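Local coordinates for protein lactate dehydrogenase, adjacent gene encodes predicted malate dehydrogenase (Cryptosporidium parvum, PDB 4ND2) that probably interconverts (S)-lactate and pyruvate with NAD(+)/NADH as the redox cofactor, as an L-lactate dehydrogenase of the LDH/MDH superfamily, at residues V31-I36 against G43-I48; P275-K280 against D285-D290. All blocks are in the same frame, centred on the assembly; numbering follows the deposited sequence.

In the fold
The two contacts share no element of the fold. Interaction 1 lies in the NAD-binding domain and joins strand 30-34 to helix 40-55. Interaction 2 lies in the C-terminal domain and joins the strands of a hairpin. Their centres are about 33 Å apart, on opposite sides of the chain's centre. Every touching residue of interaction 1 is buried; in interaction 2 Asp285 is exposed. Interaction 1 is a small apolar contact of 102 Å² without hydrogen bonds between its segments; its polar chemistry goes to the cofactor analogue. Interaction 2 buries 368 Å² and combines backbone hydrogen bonds with apolar side chains. Each also reaches another subunit.

Interaction 1. Residues V31-I36 against G43-I48; sequences VVLFDI and GKALDI. With A3D (3-acetylpyridine adenine dinucleotide), chain C.
The Phe34 ring, stacked with Tyr67, turns its edge to the adenine of 3-acetylpyridine adenine dinucleotide: C2A of the cofactor analogue lies in the plane of the phenyl ring, 3.8 Å from Phe34 CE2. One face of the adenine is covered by Ile36, whose CG2 lies 3.5 Å from N1A and whose CD1 lies 3.7 Å from C5A. The carboxylate of Asp35 grips the adenosine ribose with both oxygens. OD1 accepts a bond from O2B at 2.6 Å, and OD2 accepts one from O3B at 2.8 Å. OD2 also takes the amide of Ser12, and OD1 that of Ala37, which limits rotation of the group; Ser12 O in turn bonds to NZ of Lys44. An acidic residue just after the second strand is the Rossmann-fold hallmark of NAD rather than NADP binding.

Between strand and helix the contact rests on one methyl, Leu33 CD1. With CG anti to the carbonyl carbon (chi1 -84°), the side chain brings this methyl to the helix, 4.1 Å from Ala45 N. It rests beside CB of Lys44, whose extended chain then leads away. Ile48 CD1 lies 4.4 Å from Leu33 CD1.

The axes of residues 31-34 and 43-48 run roughly antiparallel, 152° apart, and come within 9.3 Å, in a beta-alpha-beta unit that continues to strand 61-64. Strand 30-34 lies between strands 6-10 and 61-64 of the parallel sheet, and Ala20 of helix 14-26 packs against Leu33 and Ile48. On helix 40-55, Asp47 binds the amides of Tyr233, Phe234 and Ala235 of the second subunit.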
loop_
_atom_site.group_PDB
_atom_site.type_symbol
_atom_site.label_atom_id
_atom_site.label_comp_id
_atom_site.label_asym_id
_atom_site.label_seq_id
_atom_site.Cartn_x
_atom_site.Cartn_y
_atom_site.Cartn_z
ATOM N N VAL A 31 7.454 17.213 1.851
ATOM C CA VAL A 31 8.880 17.239 1.561
ATOM C C VAL A 31 9.339 18.643 1.174
ATOM O O VAL A 31 8.679 19.321 0.390
ATOM C CB VAL A 31 9.228 16.269 0.414
ATOM C CG1 VAL A 31 10.716 16.332 0.087
ATOM C CG2 VAL A 31 8.816 14.849 0.778
ATOM N N VAL A 32 10.470 19.064 1.735
ATOM C CA VAL A 32 11.166 20.265 1.285
ATOM C C VAL A 32 12.491 19.838 0.664
ATOM O O VAL A 32 13.381 19.353 1.364
ATOM C CB VAL A 32 11.428 21.249 2.443
ATOM C CG1 VAL A 32 12.221 22.458 1.957
ATOM C CG2 VAL A 32 10.111 21.687 3.064
ATOM N N LEU A 33 12.603 19.998 -0.653
ATOM C CA LEU A 33 13.850 19.739 -1.367
ATOM C C LEU A 33 14.712 21.000 -1.348
ATOM O O LEU A 33 14.363 22.004 -1.971
ATOM C CB LEU A 33 13.574 19.319 -2.816
ATOM C CG LEU A 33 13.267 17.842 -3.066
ATOM C CD1 LEU A 33 12.598 17.655 -4.420
ATOM C CD2 LEU A 33 14.534 16.999 -2.975
ATOM N N PHE A 34 15.829 20.941 -0.626
ATOM C CA PHE A 34 16.761 22.061 -0.530
ATOM C C PHE A 34 17.977 21.817 -1.419
ATOM O O PHE A 34 18.508 20.708 -1.468
ATOM C CB PHE A 34 17.212 22.262 0.923
ATOM C CG PHE A 34 18.206 23.380 1.106
ATOM C CD1 PHE A 34 17.786 24.643 1.507
ATOM C CD2 PHE A 34 19.565 23.174 0.877
ATOM C CE1 PHE A 34 18.698 25.675 1.674
ATOM C CE2 PHE A 34 20.479 24.203 1.042
ATOM C CZ PHE A 34 20.046 25.455 1.442
ATOM N N ASP A 35 18.416 22.860 -2.119
ATOM C CA ASP A 35 19.684 22.816 -2.843
ATOM C C ASP A 35 20.205 24.229 -3.080
ATOM O O ASP A 35 19.427 25.182 -3.137
ATOM C CB ASP A 35 19.524 22.080 -4.176
ATOM C CG ASP A 35 20.807 21.397 -4.627
ATOM O OD1 ASP A 35 21.804 22.100 -4.910
ATOM O OD2 ASP A 35 20.812 20.146 -4.708
ATOM N N ILE A 36 21.523 24.355 -3.203
ATOM C CA ILE A 36 22.149 25.639 -3.532
ATOM C C ILE A 36 22.144 25.902 -5.038
ATOM O O ILE A 36 22.279 27.044 -5.463
ATOM C CB ILE A 36 23.595 25.748 -2.995
ATOM C CG1 ILE A 36 24.506 24.675 -3.608
ATOM C CG2 ILE A 36 23.600 25.655 -1.476
ATOM C CD1 ILE A 36 25.979 24.918 -3.362
ATOM N N GLY A 43 12.506 22.341 -10.076
ATOM C CA GLY A 43 12.091 21.501 -11.196
ATOM C C GLY A 43 11.671 20.105 -10.767
ATOM O O GLY A 43 10.649 19.589 -11.222
ATOM N N LYS A 44 12.459 19.498 -9.884
ATOM C CA LYS A 44 12.140 18.172 -9.358
ATOM C C LYS A 44 10.871 18.200 -8.504
ATOM O O LYS A 44 10.044 17.299 -8.595
ATOM C CB LYS A 44 13.321 17.607 -8.561
ATOM C CG LYS A 44 14.525 17.292 -9.436
ATOM C CD LYS A 44 15.594 16.497 -8.701
ATOM C CE LYS A 44 16.768 16.209 -9.623
ATOM N NZ LYS A 44 17.840 15.411 -8.968
ATOM N N ALA A 45 10.714 19.242 -7.692
ATOM C CA ALA A 45 9.528 19.386 -6.845
ATOM C C ALA A 45 8.240 19.542 -7.660
ATOM O O ALA A 45 7.215 18.949 -7.321
ATOM C CB ALA A 45 9.696 20.557 -5.888
ATOM N N LEU A 46 8.294 20.338 -8.727
ATOM C CA LEU A 46 7.133 20.525 -9.605
ATOM C C LEU A 46 6.762 19.218 -10.300
ATOM O O LEU A 46 5.587 18.855 -10.373
ATOM C CB LEU A 46 7.406 21.601 -10.661
ATOM C CG LEU A 46 7.556 23.043 -10.166
ATOM C CD1 LEU A 46 8.047 23.930 -11.301
ATOM C CD2 LEU A 46 6.247 23.569 -9.599
ATOM N N ASP A 47 7.776 18.526 -10.808
ATOM C CA ASP A 47 7.601 17.245 -11.492
ATOM C C ASP A 47 6.978 16.213 -10.550
ATOM O O ASP A 47 5.998 15.560 -10.896
ATOM C CB ASP A 47 8.962 16.758 -12.007
ATOM C CG ASP A 47 8.865 15.537 -12.910
ATOM O OD1 ASP A 47 7.751 15.121 -13.293
ATOM O OD2 ASP A 47 9.934 14.983 -13.243
ATOM N N ILE A 48 7.541 16.086 -9.353
ATOM C CA ILE A 48 7.031 15.139 -8.357
ATOM C C ILE A 48 5.620 15.534 -7.900
ATOM O O ILE A 48 4.767 14.669 -7.687
ATOM C CB ILE A 48 8.002 15.018 -7.159
ATOM C CG1 ILE A 48 9.302 14.347 -7.615
ATOM C CG2 ILE A 48 7.377 14.224 -6.016
ATOM C CD1 ILE A 48 10.466 14.555 -6.670
HETATM P PA A3D C . 24.583 14.259 -6.603
HETATM O O1A A3D C . 23.601 13.713 -7.602
HETATM O O2A A3D C . 25.860 14.892 -7.091
HETATM O O5B A3D C . 23.824 15.324 -5.677
HETATM C C5B A3D C . 24.506 16.157 -4.748
HETATM C C4B A3D C . 23.685 17.426 -4.586
HETATM O O4B A3D C . 24.177 18.190 -3.484
HETATM C C3B A3D C . 23.749 18.326 -5.820
HETATM O O3B A3D C . 22.442 18.557 -6.356
HETATM C C2B A3D C . 24.382 19.613 -5.322
HETATM O O2B A3D C . 23.858 20.794 -5.935
HETATM C C1B A3D C . 24.074 19.567 -3.837
HETATM N N9A A3D C . 24.969 20.414 -3.023
HETATM C C8A A3D C . 26.282 20.655 -3.206
HETATM N N7A A3D C . 26.744 21.492 -2.244
HETATM C C5A A3D C . 25.715 21.796 -1.437
HETATM C C6A A3D C . 25.506 22.622 -0.232
HETATM N N6A A3D C . 26.528 23.320 0.322
HETATM N N1A A3D C . 24.260 22.652 0.298
HETATM C C2A A3D C . 23.227 21.968 -0.233
HETATM N N3A A3D C . 23.351 21.199 -1.329
HETATM C C4A A3D C . 24.546 21.078 -1.957
HETATM O O3 A3D C . 25.016 13.126 -5.535
HETATM P PN A3D C . 24.101 11.869 -5.092
HETATM O O1N A3D C . 24.224 10.797 -6.138
HETATM O O2N A3D C . 22.737 12.347 -4.678
HETATM O O5D A3D C . 24.873 11.396 -3.765
HETATM C C5D A3D C . 24.887 12.255 -2.629
HETATM C C4D A3D C . 25.853 11.760 -1.560
HETATM O O4D A3D C . 25.400 10.507 -1.032
HETATM C C3D A3D C . 27.270 11.524 -2.077
HETATM O O3D A3D C . 28.217 12.031 -1.138
HETATM C C2D A3D C . 27.396 10.020 -2.154
HETATM O O2D A3D C . 28.733 9.542 -1.975
HETATM C C1D A3D C . 26.500 9.597 -1.005
HETATM N N1N A3D C . 26.043 8.211 -1.084
HETATM C C2N A3D C . 26.139 7.452 0.018
HETATM C C3N A3D C . 25.724 6.128 0.008
HETATM C C7N A3D C . 25.829 5.281 1.239
HETATM O O7N A3D C . 25.516 4.111 1.157
HETATM C C8N A3D C . 26.294 5.872 2.535
HETATM C C4N A3D C . 25.200 5.593 -1.161
HETATM C C5N A3D C . 25.107 6.397 -2.287
HETATM C C6N A3D C . 25.541 7.714 -2.223
#

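Interaction 2. Residues P275-K280 against D285-D290; sequences PTIIGK and DILELD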
loop_
_atom_site.group_PDB
_atom_site.type_symbol
_atom_site.label_atom_id
_atom_site.label_comp_id
_atom_site.label_asym_id
_atom_site.label_seq_id
_atom_site.Cartn_x
_atom_site.Cartn_y
_atom_site.Cartn_z
ATOM N N PRO A 275 23.395 -2.608 14.850
ATOM C CA PRO A 275 21.937 -2.765 14.881
ATOM C C PRO A 275 21.299 -1.902 15.971
ATOM O O PRO A 275 21.548 -2.121 17.158
ATOM C CB PRO A 275 21.732 -4.263 15.172
ATOM C CG PRO A 275 23.089 -4.890 15.160
ATOM C CD PRO A 275 24.081 -3.794 15.388
ATOM N N THR A 276 20.503 -0.918 15.562
ATOM C CA THR A 276 19.835 -0.017 16.497
ATOM C C THR A 276 18.345 -0.316 16.556
ATOM O O THR A 276 17.811 -1.011 15.695
ATOM C CB THR A 276 19.982 1.458 16.069
ATOM O OG1 THR A 276 19.201 1.695 14.890
ATOM C CG2 THR A 276 21.437 1.809 15.795
ATOM N N ILE A 277 17.691 0.219 17.581
ATOM C CA ILE A 277 16.240 0.320 17.620
ATOM C C ILE A 277 15.901 1.792 17.393
ATOM O O ILE A 277 16.365 2.650 18.143
ATOM C CB ILE A 277 15.663 -0.126 18.981
ATOM C CG1 ILE A 277 16.100 -1.558 19.319
ATOM C CG2 ILE A 277 14.143 -0.008 18.986
ATOM C CD1 ILE A 277 15.697 -2.593 18.290
ATOM N N ILE A 278 15.111 2.079 16.359
ATOM C CA ILE A 278 14.701 3.454 16.058
ATOM C C ILE A 278 13.208 3.658 16.323
ATOM O O ILE A 278 12.373 2.862 15.883
ATOM C CB ILE A 278 15.039 3.853 14.604
ATOM C CG1 ILE A 278 16.559 3.834 14.406
ATOM C CG2 ILE A 278 14.473 5.235 14.279
ATOM C CD1 ILE A 278 17.029 4.251 13.030
ATOM N N GLY A 279 12.895 4.728 17.051
ATOM C CA GLY A 279 11.517 5.130 17.321
ATOM C C GLY A 279 11.395 6.640 17.386
ATOM O O GLY A 279 12.253 7.360 16.874
ATOM N N LYS A 280 10.337 7.119 18.036
ATOM C CA LYS A 280 10.048 8.557 18.117
ATOM C C LYS A 280 11.120 9.382 18.844
ATOM O O LYS A 280 11.171 10.600 18.671
ATOM C CB LYS A 280 8.684 8.792 18.781
ATOM C CG LYS A 280 8.629 8.408 20.252
ATOM C CD LYS A 280 7.215 8.467 20.801
ATOM C CE LYS A 280 7.165 7.898 22.209
ATOM N NZ LYS A 280 5.850 8.154 22.854
ATOM N N ASP A 285 18.125 2.397 21.290
ATOM C CA ASP A 285 18.938 1.314 21.844
ATOM C C ASP A 285 19.855 0.739 20.768
ATOM O O ASP A 285 19.667 1.002 19.578
ATOM C CB ASP A 285 18.033 0.206 22.409
ATOM C CG ASP A 285 18.689 -0.587 23.541
ATOM O OD1 ASP A 285 18.088 -1.591 23.976
ATOM O OD2 ASP A 285 19.791 -0.218 24.001
ATOM N N ILE A 286 20.855 -0.028 21.197
ATOM C CA ILE A 286 21.726 -0.773 20.290
ATOM C C ILE A 286 21.749 -2.237 20.724
ATOM O O ILE A 286 21.924 -2.528 21.906
ATOM C CB ILE A 286 23.161 -0.204 20.288
ATOM C CG1 ILE A 286 23.180 1.181 19.631
ATOM C CG2 ILE A 286 24.114 -1.144 19.554
ATOM C CD1 ILE A 286 24.460 1.956 19.856
ATOM N N LEU A 287 21.574 -3.148 19.767
ATOM C CA LEU A 287 21.593 -4.584 20.045
ATOM C C LEU A 287 22.999 -5.159 19.881
ATOM O O LEU A 287 23.754 -4.730 19.006
ATOM C CB LEU A 287 20.632 -5.328 19.118
ATOM C CG LEU A 287 19.176 -4.860 19.111
ATOM C CD1 LEU A 287 18.352 -5.747 18.191
ATOM C CD2 LEU A 287 18.591 -4.854 20.516
ATOM N N GLU A 288 23.330 -6.141 20.720
ATOM C CA GLU A 288 24.641 -6.792 20.694
ATOM C C GLU A 288 24.566 -8.152 20.002
ATOM O O GLU A 288 24.066 -9.122 20.577
ATOM C CB GLU A 288 25.173 -6.976 22.120
ATOM C CG GLU A 288 25.339 -5.680 22.895
ATOM C CD GLU A 288 25.836 -5.881 24.319
ATOM O OE1 GLU A 288 25.805 -7.025 24.826
ATOM O OE2 GLU A 288 26.254 -4.879 24.940
ATOM N N LEU A 289 25.069 -8.218 18.771
ATOM C CA LEU A 289 25.147 -9.475 18.026
ATOM C C LEU A 289 26.160 -10.428 18.657
ATOM O O LEU A 289 27.106 -9.994 19.310
ATOM C CB LEU A 289 25.546 -9.219 16.569
ATOM C CG LEU A 289 24.542 -8.480 15.683
ATOM C CD1 LEU A 289 25.191 -8.086 14.365
ATOM C CD2 LEU A 289 23.308 -9.334 15.438
ATOM N N ASP A 290 25.949 -11.724 18.450
ATOM C CA ASP A 290 26.875 -12.747 18.925
ATOM C C ASP A 290 27.955 -12.956 17.869
ATOM O O ASP A 290 27.779 -13.734 16.933
ATOM C CB ASP A 290 26.125 -14.054 19.203
ATOM C CG ASP A 290 26.986 -15.093 19.910
ATOM O OD1 ASP A 290 27.904 -14.711 20.670
ATOM O OD2 ASP A 290 26.732 -16.301 19.709
#
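Residues 275-277 and 285-287 run antiparallel as the two arms of a beta hairpin, with Thr276 and Ile286 as a non-hydrogen-bonded pair 4.3 Å apart from CA to CA. A backbone bond lies on each side of that pair. Leu287 N gives to Pro275 O at 2.8 Å. Ile277 N gives to Asp285 O at 2.9 Å.

Thr276 and Ile286 send their side chains to the same face of the sheet, where CG2 of Thr276 is 4.3 Å from CG1 of Ile286. The hydroxyl of Thr276 is bonded to Val255 O on the neighbouring strand 253-261. Ile277 and Asp285 occupy the other face. They lie side by side, with Ile277 CG1 4.0 Å from Asp285 CB. The bend at chi2 (-58°) carries CD1 of Ile277 across to CD1 of Leu287, 4.1 Å away. Past the strand end, Leu289 slants across the proline ring, with its CD1 3.9 Å from CG of Pro275.

Tyr265 OH binds both Leu287 O and Leu289 N. In the third subunit, Val164 packs on Ile277, Val190 on Leu287 and Gly191 on Leu289, so the hairpin forms part of a subunit interface.

The polar work across the contact is done by the main chain, and the side chains meet through carbon. Asp285 N is buried by the contact and has no partner in the model, which leaves one backbone donor of the hairpin unmet.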